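Local coordinates for protein lipase (Streptomyces rimosus, PDB 5MAL) that hydrolyses triacylglycerols and other carboxylic esters, preferring medium-length acyl chains, and also cleaves acyl-CoA thioesters and phospholipids as a secreted SGNH-family serine esterase, at residues Lys107-Ile112 with Asn164-Asp169; Gly54-Asp59 with Gly81-Phe86; Leu7-Ser12 with Leu139-Phe144; Gln122-Ile127 with Lys176-His181; Cys27-Lys32 with Phe47-Cys52. All blocks are in the same frame, centred on the assembly; numbering follows the deposited sequence.

Interaction 1: Lys107-Ile112 with Asn164-Asp169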
# COMPACT_ATOMS: atom_id res chain seq x y z
N LYS A 107 6.90 13.80 11.82
CA LYS A 107 6.29 12.98 12.85
C LYS A 107 5.99 11.61 12.26
O LYS A 107 6.26 10.59 12.87
CB LYS A 107 5.02 13.66 13.40
CG LYS A 107 4.13 12.77 14.26
CD LYS A 107 2.85 13.49 14.64
CE LYS A 107 1.85 12.54 15.29
NZ LYS A 107 0.56 13.22 15.62
N ALA A 108 5.48 11.59 11.03
CA ALA A 108 5.18 10.33 10.35
C ALA A 108 6.46 9.55 10.13
O ALA A 108 6.48 8.33 10.30
CB ALA A 108 4.48 10.60 9.02
N ARG A 109 7.53 10.24 9.76
CA ARG A 109 8.78 9.56 9.44
C ARG A 109 9.43 9.01 10.70
O ARG A 109 10.06 7.96 10.66
CB ARG A 109 9.74 10.49 8.71
CG ARG A 109 9.30 10.80 7.29
CD ARG A 109 10.33 11.65 6.61
NE ARG A 109 11.55 10.89 6.39
CZ ARG A 109 12.72 11.43 6.06
NH1 ARG A 109 12.83 12.75 5.92
NH2 ARG A 109 13.77 10.65 5.87
N ALA A 110 9.26 9.72 11.81
CA ALA A 110 9.74 9.19 13.09
C ALA A 110 9.01 7.89 13.40
O ALA A 110 9.62 6.93 13.86
CB ALA A 110 9.54 10.20 14.20
N TYR A 111 7.71 7.87 13.12
CA TYR A 111 6.90 6.68 13.35
C TYR A 111 7.40 5.52 12.53
O TYR A 111 7.63 4.42 13.04
CB TYR A 111 5.43 6.93 13.03
CG TYR A 111 4.54 5.83 13.56
CD1 TYR A 111 4.43 4.61 12.90
CD2 TYR A 111 3.82 6.01 14.73
CE1 TYR A 111 3.62 3.60 13.40
CE2 TYR A 111 3.01 5.02 15.23
CZ TYR A 111 2.92 3.81 14.57
OH TYR A 111 2.10 2.83 15.09
N ILE A 112 7.52 5.77 11.23
CA ILE A 112 8.02 4.77 10.30
C ILE A 112 9.34 4.17 10.72
O ILE A 112 9.51 2.95 10.72
CB ILE A 112 8.19 5.38 8.92
CG1 ILE A 112 6.82 5.74 8.34
CG2 ILE A 112 8.96 4.43 8.02
CD1 ILE A 112 6.88 6.76 7.21
N ASN A 164 8.05 12.03 -0.34
CA ASN A 164 8.83 11.00 -1.01
C ASN A 164 9.76 10.29 -0.02
O ASN A 164 9.91 9.08 -0.05
CB ASN A 164 9.67 11.59 -2.14
CG ASN A 164 8.89 11.74 -3.43
OD1 ASN A 164 7.70 11.49 -3.47
ND2 ASN A 164 9.58 12.14 -4.47
N ALA A 165 10.39 11.08 0.84
CA ALA A 165 11.32 10.54 1.82
C ALA A 165 10.61 9.60 2.79
O ALA A 165 11.18 8.58 3.18
CB ALA A 165 12.01 11.69 2.58
N ALA A 166 9.39 9.97 3.18
CA ALA A 166 8.55 9.12 4.00
C ALA A 166 8.31 7.79 3.30
O ALA A 166 8.40 6.74 3.91
CB ALA A 166 7.22 9.80 4.31
N ALA A 167 7.99 7.85 2.01
CA ALA A 167 7.83 6.63 1.22
C ALA A 167 9.12 5.84 1.22
O ALA A 167 9.12 4.63 1.45
CB ALA A 167 7.42 6.97 -0.20
N ASP A 168 10.24 6.52 0.94
CA ASP A 168 11.53 5.87 0.94
C ASP A 168 11.78 5.19 2.28
O ASP A 168 12.19 4.03 2.34
CB ASP A 168 12.65 6.87 0.64
CG ASP A 168 12.69 7.28 -0.82
OD1 ASP A 168 11.93 6.70 -1.62
OD2 ASP A 168 13.50 8.17 -1.17
N ASP A 169 11.47 5.91 3.36
CA ASP A 169 11.64 5.37 4.72
C ASP A 169 10.80 4.13 4.90
O ASP A 169 11.30 3.11 5.38
CB ASP A 169 11.25 6.39 5.79
CG ASP A 169 12.30 7.47 6.01
OD1 ASP A 169 13.34 7.48 5.32
OD2 ASP A 169 12.08 8.33 6.88

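Interaction 2: Gly54-Asp59 with Gly81-Phe86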
# COMPACT_ATOMS: atom_id res chain seq x y z
N GLY A 54 -8.13 2.05 5.28
CA GLY A 54 -7.99 2.57 6.63
C GLY A 54 -7.24 1.65 7.57
O GLY A 54 -6.91 2.04 8.68
N ALA A 55 -6.97 0.42 7.11
CA ALA A 55 -6.34 -0.58 7.97
C ALA A 55 -4.97 -0.18 8.48
O ALA A 55 -4.10 0.28 7.74
CB ALA A 55 -6.24 -1.91 7.25
N ARG A 56 -4.79 -0.38 9.78
CA ARG A 56 -3.49 -0.35 10.42
C ARG A 56 -3.08 -1.79 10.66
O ARG A 56 -3.91 -2.69 10.50
CB ARG A 56 -3.53 0.39 11.75
CG ARG A 56 -3.62 1.91 11.67
CD ARG A 56 -3.77 2.50 13.07
NE ARG A 56 -3.46 3.93 13.11
CZ ARG A 56 -4.23 4.88 12.60
NH1 ARG A 56 -5.38 4.57 12.00
NH2 ARG A 56 -3.86 6.16 12.68
N THR A 57 -1.84 -1.99 11.08
CA THR A 57 -1.37 -3.33 11.43
C THR A 57 -2.31 -4.00 12.44
O THR A 57 -2.54 -5.20 12.36
CB THR A 57 0.06 -3.30 12.00
OG1 THR A 57 0.09 -2.44 13.14
CG2 THR A 57 1.07 -2.81 10.95
N GLY A 58 -2.85 -3.21 13.36
CA GLY A 58 -3.76 -3.71 14.38
C GLY A 58 -5.08 -4.19 13.79
O GLY A 58 -5.69 -5.14 14.28
N ASP A 59 -5.51 -3.53 12.73
CA ASP A 59 -6.72 -3.92 12.03
C ASP A 59 -6.49 -5.20 11.25
O ASP A 59 -7.38 -6.03 11.12
CB ASP A 59 -7.18 -2.80 11.11
CG ASP A 59 -7.44 -1.52 11.86
OD1 ASP A 59 -8.28 -1.54 12.78
OD2 ASP A 59 -6.76 -0.51 11.57
N GLY A 81 1.31 2.22 6.25
CA GLY A 81 1.07 3.61 5.92
C GLY A 81 0.13 4.27 6.92
O GLY A 81 0.39 5.37 7.39
N ASN A 82 -0.96 3.60 7.24
CA ASN A 82 -1.95 4.18 8.14
C ASN A 82 -1.44 4.21 9.57
O ASN A 82 -1.81 5.10 10.35
CB ASN A 82 -3.26 3.40 8.05
CG ASN A 82 -4.05 3.77 6.81
OD1 ASN A 82 -4.28 4.95 6.54
ND2 ASN A 82 -4.46 2.77 6.05
N ASP A 83 -0.61 3.25 9.93
CA ASP A 83 0.03 3.26 11.24
C ASP A 83 0.85 4.53 11.39
O ASP A 83 0.89 5.13 12.46
CB ASP A 83 0.92 2.04 11.42
CG ASP A 83 0.14 0.74 11.33
OD1 ASP A 83 -0.21 0.35 10.22
OD2 ASP A 83 -0.14 0.13 12.38
N ALA A 84 1.48 4.95 10.30
CA ALA A 84 2.34 6.12 10.32
C ALA A 84 1.52 7.39 10.09
O ALA A 84 2.05 8.49 10.13
CB ALA A 84 3.44 5.98 9.27
N GLY A 85 0.22 7.21 9.86
CA GLY A 85 -0.70 8.32 9.66
C GLY A 85 -0.53 9.03 8.34
O GLY A 85 -0.54 10.26 8.28
N PHE A 86 -0.39 8.27 7.25
CA PHE A 86 -0.17 8.86 5.94
C PHE A 86 -1.36 9.66 5.43
O PHE A 86 -1.20 10.78 4.93
CB PHE A 86 0.19 7.79 4.91
CG PHE A 86 1.66 7.56 4.76
CD1 PHE A 86 2.54 8.01 5.73
CD2 PHE A 86 2.18 6.90 3.66
CE1 PHE A 86 3.90 7.80 5.61
CE2 PHE A 86 3.53 6.69 3.53
CZ PHE A 86 4.40 7.14 4.51
O HOH W 1 -5.89 2.82 4.08
O HOH W 2 -1.54 0.78 6.62
O HOH W 3 -1.03 3.88 14.79

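Interaction 3: Leu7-Ser12 with Leu139-Phe144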
# COMPACT_ATOMS: atom_id res chain seq x y z
N LEU A 7 -4.11 -9.20 2.03
CA LEU A 7 -4.24 -8.38 3.23
C LEU A 7 -3.85 -6.95 2.96
O LEU A 7 -3.22 -6.65 1.95
CB LEU A 7 -3.32 -8.88 4.33
CG LEU A 7 -3.34 -10.37 4.63
CD1 LEU A 7 -2.13 -10.64 5.48
CD2 LEU A 7 -4.64 -10.69 5.36
N GLY A 8 -4.18 -6.08 3.90
CA GLY A 8 -3.58 -4.78 3.89
C GLY A 8 -4.54 -3.62 3.94
O GLY A 8 -5.69 -3.77 4.38
N ASP A 9 -4.05 -2.47 3.48
CA ASP A 9 -4.80 -1.23 3.58
C ASP A 9 -5.35 -0.86 2.22
O ASP A 9 -5.59 -1.73 1.40
CB ASP A 9 -3.94 -0.10 4.13
CG ASP A 9 -2.63 0.07 3.38
OD1 ASP A 9 -2.55 -0.31 2.19
OD2 ASP A 9 -1.70 0.62 3.99
N SER A 10 -5.54 0.43 1.99
CA SER A 10 -6.27 0.89 0.83
C SER A 10 -5.46 0.72 -0.45
O SER A 10 -6.01 0.72 -1.54
CB SER A 10 -6.65 2.35 1.02
OG SER A 10 -5.52 3.06 1.49
N TYR A 11 -4.13 0.62 -0.32
CA TYR A 11 -3.31 0.43 -1.52
C TYR A 11 -3.48 -0.99 -2.04
O TYR A 11 -3.18 -1.28 -3.20
CB TYR A 11 -1.85 0.75 -1.26
CG TYR A 11 -1.65 2.23 -1.13
CD1 TYR A 11 -2.08 2.89 0.01
CD2 TYR A 11 -1.12 2.99 -2.16
CE1 TYR A 11 -1.95 4.25 0.14
CE2 TYR A 11 -0.99 4.37 -2.04
CZ TYR A 11 -1.42 4.98 -0.88
OH TYR A 11 -1.30 6.34 -0.72
N SER A 12 -3.94 -1.87 -1.16
CA SER A 12 -4.18 -3.25 -1.56
C SER A 12 -5.64 -3.44 -1.88
O SER A 12 -5.97 -4.19 -2.79
CB SER A 12 -3.75 -4.24 -0.48
OG SER A 12 -2.34 -4.26 -0.37
N LEU A 139 4.28 -5.73 -0.50
CA LEU A 139 4.47 -4.72 -1.52
C LEU A 139 4.64 -3.38 -0.82
O LEU A 139 4.02 -3.12 0.21
CB LEU A 139 3.29 -4.69 -2.48
CG LEU A 139 3.21 -5.91 -3.40
CD1 LEU A 139 2.41 -7.06 -2.80
CD2 LEU A 139 2.60 -5.49 -4.73
N GLY A 140 5.51 -2.55 -1.37
CA GLY A 140 5.75 -1.25 -0.78
C GLY A 140 4.75 -0.20 -1.26
O GLY A 140 3.71 -0.53 -1.84
N TYR A 141 5.07 1.06 -0.98
CA TYR A 141 4.27 2.18 -1.44
C TYR A 141 5.09 2.93 -2.47
O TYR A 141 6.31 2.87 -2.45
CB TYR A 141 3.89 3.11 -0.29
CG TYR A 141 3.09 2.45 0.79
CD1 TYR A 141 1.70 2.42 0.74
CD2 TYR A 141 3.71 1.83 1.88
CE1 TYR A 141 0.95 1.81 1.73
CE2 TYR A 141 2.98 1.22 2.88
CZ TYR A 141 1.60 1.21 2.81
OH TYR A 141 0.85 0.61 3.79
N PRO A 142 4.42 3.63 -3.39
CA PRO A 142 5.21 4.37 -4.37
C PRO A 142 5.63 5.70 -3.77
O PRO A 142 4.89 6.24 -2.95
CB PRO A 142 4.24 4.56 -5.53
CG PRO A 142 2.89 4.67 -4.86
CD PRO A 142 2.97 3.73 -3.65
N ARG A 143 6.80 6.21 -4.14
CA ARG A 143 7.08 7.62 -3.95
C ARG A 143 5.97 8.37 -4.67
O ARG A 143 5.64 8.02 -5.81
CB ARG A 143 8.46 8.01 -4.49
CG ARG A 143 9.61 7.74 -3.54
CD ARG A 143 10.91 8.24 -4.14
NE ARG A 143 11.15 7.60 -5.42
CZ ARG A 143 11.94 6.55 -5.59
NH1 ARG A 143 12.61 6.05 -4.56
NH2 ARG A 143 12.09 6.03 -6.80
N PHE A 144 5.39 9.37 -4.03
CA PHE A 144 4.23 10.03 -4.58
C PHE A 144 4.56 11.01 -5.71
O PHE A 144 3.71 11.28 -6.56
CB PHE A 144 3.46 10.79 -3.50
CG PHE A 144 2.65 9.91 -2.58
CD1 PHE A 144 2.38 8.59 -2.89
CD2 PHE A 144 2.12 10.44 -1.41
CE1 PHE A 144 1.62 7.80 -2.04
CE2 PHE A 144 1.37 9.65 -0.54
CZ PHE A 144 1.12 8.33 -0.86

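Interaction 4: Gln122-Ile127 with Lys176-His181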
# COMPACT_ATOMS: atom_id res chain seq x y z
N GLN A 122 4.64 -7.87 14.24
CA GLN A 122 3.40 -8.42 14.79
C GLN A 122 2.59 -9.12 13.72
O GLN A 122 2.14 -10.25 13.89
CB GLN A 122 2.56 -7.32 15.44
CG GLN A 122 3.07 -6.89 16.79
CD GLN A 122 2.13 -5.90 17.44
OE1 GLN A 122 1.87 -4.82 16.90
NE2 GLN A 122 1.60 -6.28 18.60
N VAL A 123 2.42 -8.43 12.59
CA VAL A 123 1.67 -9.00 11.50
C VAL A 123 2.45 -10.15 10.88
O VAL A 123 1.89 -11.22 10.61
CB VAL A 123 1.35 -7.95 10.42
CG1 VAL A 123 0.65 -8.62 9.24
CG2 VAL A 123 0.50 -6.84 11.00
N TYR A 124 3.74 -9.94 10.65
CA TYR A 124 4.50 -10.93 9.88
C TYR A 124 4.66 -12.21 10.70
O TYR A 124 4.67 -13.31 10.14
CB TYR A 124 5.87 -10.39 9.47
CG TYR A 124 5.85 -9.19 8.53
CD1 TYR A 124 4.66 -8.69 7.99
CD2 TYR A 124 7.04 -8.57 8.18
CE1 TYR A 124 4.68 -7.58 7.14
CE2 TYR A 124 7.07 -7.48 7.35
CZ TYR A 124 5.90 -6.99 6.83
OH TYR A 124 6.00 -5.90 6.02
N ASP A 125 4.79 -12.07 12.02
CA ASP A 125 4.83 -13.23 12.91
C ASP A 125 3.55 -14.05 12.78
O ASP A 125 3.58 -15.29 12.81
CB ASP A 125 4.98 -12.81 14.38
CG ASP A 125 6.38 -12.41 14.74
OD1 ASP A 125 7.33 -12.71 13.97
OD2 ASP A 125 6.54 -11.80 15.81
N ALA A 126 2.43 -13.36 12.68
CA ALA A 126 1.15 -14.04 12.55
C ALA A 126 1.14 -14.81 11.24
O ALA A 126 0.75 -15.98 11.19
CB ALA A 126 0.03 -13.05 12.62
N ILE A 127 1.59 -14.18 10.16
CA ILE A 127 1.67 -14.87 8.88
C ILE A 127 2.63 -16.06 8.95
O ILE A 127 2.33 -17.14 8.43
CB ILE A 127 2.10 -13.90 7.77
CG1 ILE A 127 0.99 -12.89 7.51
CG2 ILE A 127 2.42 -14.66 6.50
CD1 ILE A 127 1.43 -11.64 6.77
N LYS A 176 13.32 -4.50 4.69
CA LYS A 176 14.15 -5.23 5.67
C LYS A 176 13.32 -6.10 6.63
O LYS A 176 13.75 -7.20 6.94
CB LYS A 176 15.05 -4.26 6.43
CG LYS A 176 15.76 -3.30 5.49
CD LYS A 176 17.00 -2.63 6.09
CE LYS A 176 16.87 -2.35 7.57
NZ LYS A 176 17.87 -1.32 7.98
N ARG A 177 12.16 -5.63 7.07
CA ARG A 177 11.27 -6.47 7.88
C ARG A 177 10.80 -7.69 7.10
O ARG A 177 10.80 -8.80 7.61
CB ARG A 177 10.04 -5.71 8.38
CG ARG A 177 10.23 -4.73 9.54
CD ARG A 177 10.74 -5.40 10.82
NE ARG A 177 12.19 -5.52 10.76
CZ ARG A 177 12.86 -6.62 11.08
NH1 ARG A 177 12.23 -7.70 11.51
NH2 ARG A 177 14.18 -6.61 10.96
N ALA A 178 10.39 -7.46 5.85
CA ALA A 178 9.91 -8.54 4.99
C ALA A 178 10.99 -9.60 4.83
O ALA A 178 10.76 -10.79 5.05
CB ALA A 178 9.49 -8.00 3.65
N ALA A 179 12.19 -9.16 4.47
CA ALA A 179 13.31 -10.07 4.29
C ALA A 179 13.64 -10.78 5.60
O ALA A 179 14.08 -11.94 5.60
CB ALA A 179 14.51 -9.32 3.77
N ASP A 180 13.40 -10.10 6.72
CA ASP A 180 13.70 -10.67 8.03
C ASP A 180 12.77 -11.82 8.40
O ASP A 180 13.05 -12.58 9.32
CB ASP A 180 13.64 -9.61 9.11
CG ASP A 180 14.68 -9.82 10.17
OD1 ASP A 180 15.84 -10.10 9.80
OD2 ASP A 180 14.32 -9.73 11.36
N HIS A 181 11.65 -11.93 7.68
CA HIS A 181 10.75 -13.07 7.84
C HIS A 181 10.77 -13.98 6.62
O HIS A 181 9.95 -14.90 6.50
CB HIS A 181 9.33 -12.60 8.10
CG HIS A 181 9.16 -11.87 9.39
ND1 HIS A 181 8.47 -12.41 10.45
CD2 HIS A 181 9.59 -10.65 9.79
CE1 HIS A 181 8.48 -11.55 11.45
NE2 HIS A 181 9.15 -10.47 11.08

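Interaction 5: Cys27-Lys32 with Phe47-Cys52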
# COMPACT_ATOMS: atom_id res chain seq x y z
N CYS A 27 -14.43 -1.18 3.33
CA CYS A 27 -13.11 -1.68 2.97
C CYS A 27 -12.71 -1.23 1.58
O CYS A 27 -11.53 -1.10 1.29
CB CYS A 27 -13.06 -3.20 3.07
SG CYS A 27 -12.96 -3.79 4.76
N LYS A 28 -13.71 -0.98 0.72
CA LYS A 28 -13.49 -0.48 -0.62
C LYS A 28 -12.53 -1.40 -1.38
O LYS A 28 -11.51 -0.97 -1.87
CB LYS A 28 -12.94 0.95 -0.58
CG LYS A 28 -14.00 2.02 -0.36
CD LYS A 28 -14.86 2.21 -1.60
CE LYS A 28 -15.81 3.38 -1.42
NZ LYS A 28 -16.82 3.45 -2.52
N ARG A 29 -12.87 -2.68 -1.43
CA ARG A 29 -12.09 -3.62 -2.21
C ARG A 29 -12.49 -3.58 -3.68
O ARG A 29 -13.56 -4.05 -4.07
CB ARG A 29 -12.24 -5.04 -1.66
CG ARG A 29 -11.45 -5.20 -0.36
CD ARG A 29 -11.43 -6.64 0.13
NE ARG A 29 -12.70 -7.07 0.72
CZ ARG A 29 -13.00 -7.01 2.02
NH1 ARG A 29 -12.14 -6.51 2.89
NH2 ARG A 29 -14.18 -7.46 2.45
N SER A 30 -11.59 -3.03 -4.47
CA SER A 30 -11.80 -2.83 -5.89
C SER A 30 -11.54 -4.08 -6.70
O SER A 30 -10.58 -4.80 -6.44
CB SER A 30 -10.88 -1.72 -6.37
OG SER A 30 -10.80 -1.72 -7.78
N THR A 31 -12.38 -4.34 -7.70
CA THR A 31 -12.10 -5.45 -8.62
C THR A 31 -10.94 -5.10 -9.55
O THR A 31 -10.43 -5.97 -10.27
CB THR A 31 -13.34 -5.83 -9.45
OG1 THR A 31 -13.67 -4.77 -10.35
CG2 THR A 31 -14.51 -6.09 -8.55
N LYS A 32 -10.53 -3.84 -9.54
CA LYS A 32 -9.38 -3.42 -10.33
C LYS A 32 -8.14 -3.22 -9.46
O LYS A 32 -7.12 -2.71 -9.92
CB LYS A 32 -9.70 -2.14 -11.10
CG LYS A 32 -10.82 -2.32 -12.10
CD LYS A 32 -11.00 -1.11 -12.99
CE LYS A 32 -12.25 -1.24 -13.84
NZ LYS A 32 -12.12 -2.32 -14.85
N PHE A 47 -9.76 -16.94 -3.68
CA PHE A 47 -9.33 -15.58 -3.40
C PHE A 47 -9.99 -15.01 -2.15
O PHE A 47 -11.15 -14.60 -2.15
CB PHE A 47 -9.65 -14.73 -4.63
CG PHE A 47 -9.28 -13.28 -4.51
CD1 PHE A 47 -8.07 -12.89 -3.95
CD2 PHE A 47 -10.14 -12.31 -5.00
CE1 PHE A 47 -7.75 -11.54 -3.87
CE2 PHE A 47 -9.81 -10.97 -4.92
CZ PHE A 47 -8.62 -10.59 -4.36
N ASN A 48 -9.22 -14.96 -1.07
CA ASN A 48 -9.71 -14.36 0.16
C ASN A 48 -9.16 -12.96 0.33
O ASN A 48 -8.00 -12.76 0.72
CB ASN A 48 -9.37 -15.25 1.36
CG ASN A 48 -10.39 -16.36 1.56
OD1 ASN A 48 -11.55 -16.11 1.91
ND2 ASN A 48 -9.97 -17.58 1.34
N PHE A 49 -10.01 -11.98 0.04
CA PHE A 49 -9.59 -10.60 -0.06
C PHE A 49 -10.06 -9.86 1.17
O PHE A 49 -11.25 -9.53 1.27
CB PHE A 49 -10.19 -10.01 -1.34
CG PHE A 49 -9.59 -8.71 -1.79
CD1 PHE A 49 -8.43 -8.19 -1.21
CD2 PHE A 49 -10.15 -8.04 -2.87
CE1 PHE A 49 -7.87 -6.99 -1.67
CE2 PHE A 49 -9.60 -6.85 -3.35
CZ PHE A 49 -8.45 -6.33 -2.76
N THR A 50 -9.16 -9.63 2.11
CA THR A 50 -9.54 -9.03 3.38
C THR A 50 -8.90 -7.66 3.60
O THR A 50 -9.14 -7.01 4.62
CB THR A 50 -9.18 -9.95 4.57
OG1 THR A 50 -7.78 -10.23 4.55
CG2 THR A 50 -9.95 -11.25 4.47
N ALA A 51 -8.10 -7.21 2.64
CA ALA A 51 -7.54 -5.87 2.69
C ALA A 51 -8.66 -4.85 2.89
O ALA A 51 -9.78 -5.07 2.45
CB ALA A 51 -6.75 -5.56 1.41
N CYS A 52 -8.35 -3.74 3.53
CA CYS A 52 -9.41 -2.84 3.93
C CYS A 52 -8.91 -1.41 4.04
O CYS A 52 -7.91 -1.14 4.68
CB CYS A 52 -10.02 -3.30 5.26
SG CYS A 52 -11.63 -2.56 5.64
O HOH W 4 -11.44 -7.31 6.04

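Interaction 1: Lys107-Ile112 with Asn164-Asp169
Three N-H donors converge on Asp169 OD2: NE and NH2 of Arg109, and NE2 of Gln113 one turn further along the arginine's helix. The contact joins helices 98-130 and 159-180 of the alpha/beta/alpha SGNH hydrolase fold, whose segments here run nearly parallel (7°), with axes 9.5 Å apart. Arg109 NE gives the strongest of the arginine's bonds, 2.7 Å to Asp169 OD2 with an N-H...O angle of 157°; the oxygen lies close to the guanidinium plane but is met from above the carboxylate plane. NH2 adds two weak bonds, at 3.0 Å to Asp169 OD2 and 3.2 Å to Asp169 OD1, completing a salt bridge in which the two flat groups are tilted 44° apart. A bend at chi3 of Arg109 turns the guanidinium along the opposing helix, where Ala165 CB sits over the centre of one face. The small Ala165 and Ala166 let the arginine chain lie along that helix, with Arg109 CG 3.8 Å from Ala166 CB. On the next turn, buried Ile112 packs against Ala166 and Asp169, its CG2 methyl beside Asp169 CB at 3.7 Å, while its CD1 lies 3.6 Å from the carbonyl oxygen of Ala166.

Interaction 2: Gly54-Asp59 with Gly81-Phe86
The carboxylate of Asp83 takes three hydrogen bonds from Thr57. The backbone N of Thr57 donates to both oxygens, Asp83 OD1 and OD2, each at 3.0 Å and each on a syn lone pair, so the N-H is shared almost evenly. Thr57 OG1 adds a shorter bond of 2.7 Å to Asp83 OD2, arriving from above the carboxylate plane. This hydroxyl stands in the crowded position between backbone N and carbonyl carbon (chi1 57°), the turn that directs it at the acid. Arg56 is the N-cap of helix 57-64, and its own N-H bonds to Asp59 OD2 at 2.7 Å, the backbone half of a capping box. Asp83 therefore supplies from another segment an acceptor for the first turn, and the helix dipole would probably favour its negative charge. Beside it, Asn82 ND2 donates to Ala55 O at 3.0 Å, from above the carbonyl plane, and at 2.4 Å to a water that also accepts from Gly54 N. Gly54 and Asn82 match the glycine and asparagine of SGNH blocks II and III, which in relatives help to form the oxyanion hole; the shared water is consistent with that site, and Asn82 lies about 5 Å from the nucleophile Ser10, side chain to side chain. Outside this, the Arg56 guanidinium lays one face against Asn82 O, 3.1 Å above its plane, without a hydrogen bond. Its extended chain passes Asn82, while Gln119 of helix 98-130 touches both Thr57 and Asp83.

Interaction 3: Leu7-Ser12 with Leu139-Phe144
Tight packing is concentrated where Tyr141 meets Asp9 and Tyr11. The Tyr141 hydroxyl donates to Asp9 OD2 at 2.6 Å, tip to tip, on the syn lone pair of the acid, and itself bonds Gly81 N. The same ring turns its edge onto the face of Tyr11: the planes stand at 86°, centroids 5.1 Å apart, a T-shaped stack with Tyr141 CD1 over the centre of the Tyr11 ring. Asp9 CG takes the crowded position between backbone N and carbonyl carbon (chi1 53°), which brings OD1 back to the helix start, where it accepts from Tyr11 N at 3.1 Å and also bonds Thr78. Packing is looser at Pro142, whose CD stays 4.3 Å from Tyr11 CE2. Phe144 makes a small, oblique but close touch at the hydroxyl, its CZ 3.1 Å from Tyr11 OH. Even this side is buried rather than facing solvent. An alanine here in place of Asp9, lacking the carboxylate that caps the helix and holds Tyr141 OH, would probably loosen the turn that carries Ser10. That turn, strand then Gly-Asp-Ser then short helix, is the first conserved block of the GDSL family, with the nucleophile Ser10 hydrogen-bonded to His216.

Interaction 4: Gln122-Ile127 with Lys176-His181
Tyr124 and His181 both hold CG anti to the carbonyl carbon (chi1 near -65°), and their side chains meet across the gap at about a right angle. Where the helix backbone and His181 lie puts Tyr124 CB over the centre of the imidazole face, 3.4 Å from its centroid, a CH-pi contact. The tyrosine chi2 of -6° is the distinctive torsion: it brings CD1 nearly into eclipse with CA and turns the ring edge to the histidine, Tyr124 CD2 lying 3.7 Å from His181 CD2. That edge completes a T-shaped pair with planes at 87° and centroids 5.3 Å apart. Further out on the same ring, Tyr124 CE2 reaches Arg177 CB at 3.6 Å. Arg177 then bends at chi2 and chi3, which carries its guanidinium away from the tyrosine so that NH1 pairs with Asp180 OD2 at 2.9 Å and with Asp121. The imidazole is fixed at both nitrogens, ND1 by Asp128 and NE2 by Asp121, while Asp125 OD1 approaches its edge, 3.0 Å from His181 CE1; so many acids would probably favour a protonated ring. The contact ties helix 98-130 to the C-terminal end of helix 159-180, and beneath it lies the parallel sheet: Tyr124 and Ala178 both touch Val138 of strand 135-139, and Phe183 sets its ring edge-to-face with Tyr124, just ahead of strand 184-186.

Interaction 5: Cys27-Lys32 with Phe47-Cys52
A carbonyl oxygen lies over the flat face of a guanidinium here: Phe49 O is only 2.9 Å from Arg29 NE, yet the angle is too poor for a hydrogen bond. The in-plane bond of Arg29 goes instead from NH1 to Ala51 O, at 2.8 Å and 159°, with the donor above the carbonyl plane. A bend at chi3 and a guanidinium twisted about chi4 allow both approaches. At the bend, Arg29 CD rests over the Phe49 ring, 3.5 Å from its centroid, a CH-pi contact, while the more distant CZ can add at most a weak cation-pi attraction. Phe49 ends strand 46-49, an outermost strand of the five-stranded parallel sheet of the SGNH fold, and 27-32 belongs to the loop leading into helix 34-40. A water bridges the two segments, donating to Thr50 O at 2.7 Å and accepting weakly from Arg29 NH1. An alanine here in place of Arg29, without the donor to Ala51 O or the CD over the Phe49 ring, would probably leave the loop less firmly held against the strand. Covalent attachment comes from the Cys27-Cys52 disulfide, a left-handed bridge (chi3 -85°) with SG atoms 2.0 Å apart; Cys27 SG is anti to its carbonyl carbon, and Cys52 SG anti to its backbone N.

From the N terminus, segment 7-12 opens interaction 3, which closes only at 139-144 and so spans the first four sheet strands. Two short closures fall within that span, one after the other: interaction 5 binds the loop before helix 34-40 to the end of strand 46-49, and interaction 2 follows directly, joining the start of helix 57-64 to the turn after strand 74-78. Helix 98-130 then opens interactions 1 and 4, whose partners both lie on helix 159-180; they cross each other and interaction 3. Contacts link the set: Asn82 packs on Asp9 between interactions 2 and 3, Gly8 O bonds Cys52 N between 3 and 5, and Asp168 pairs with Arg143 between 1 and 3.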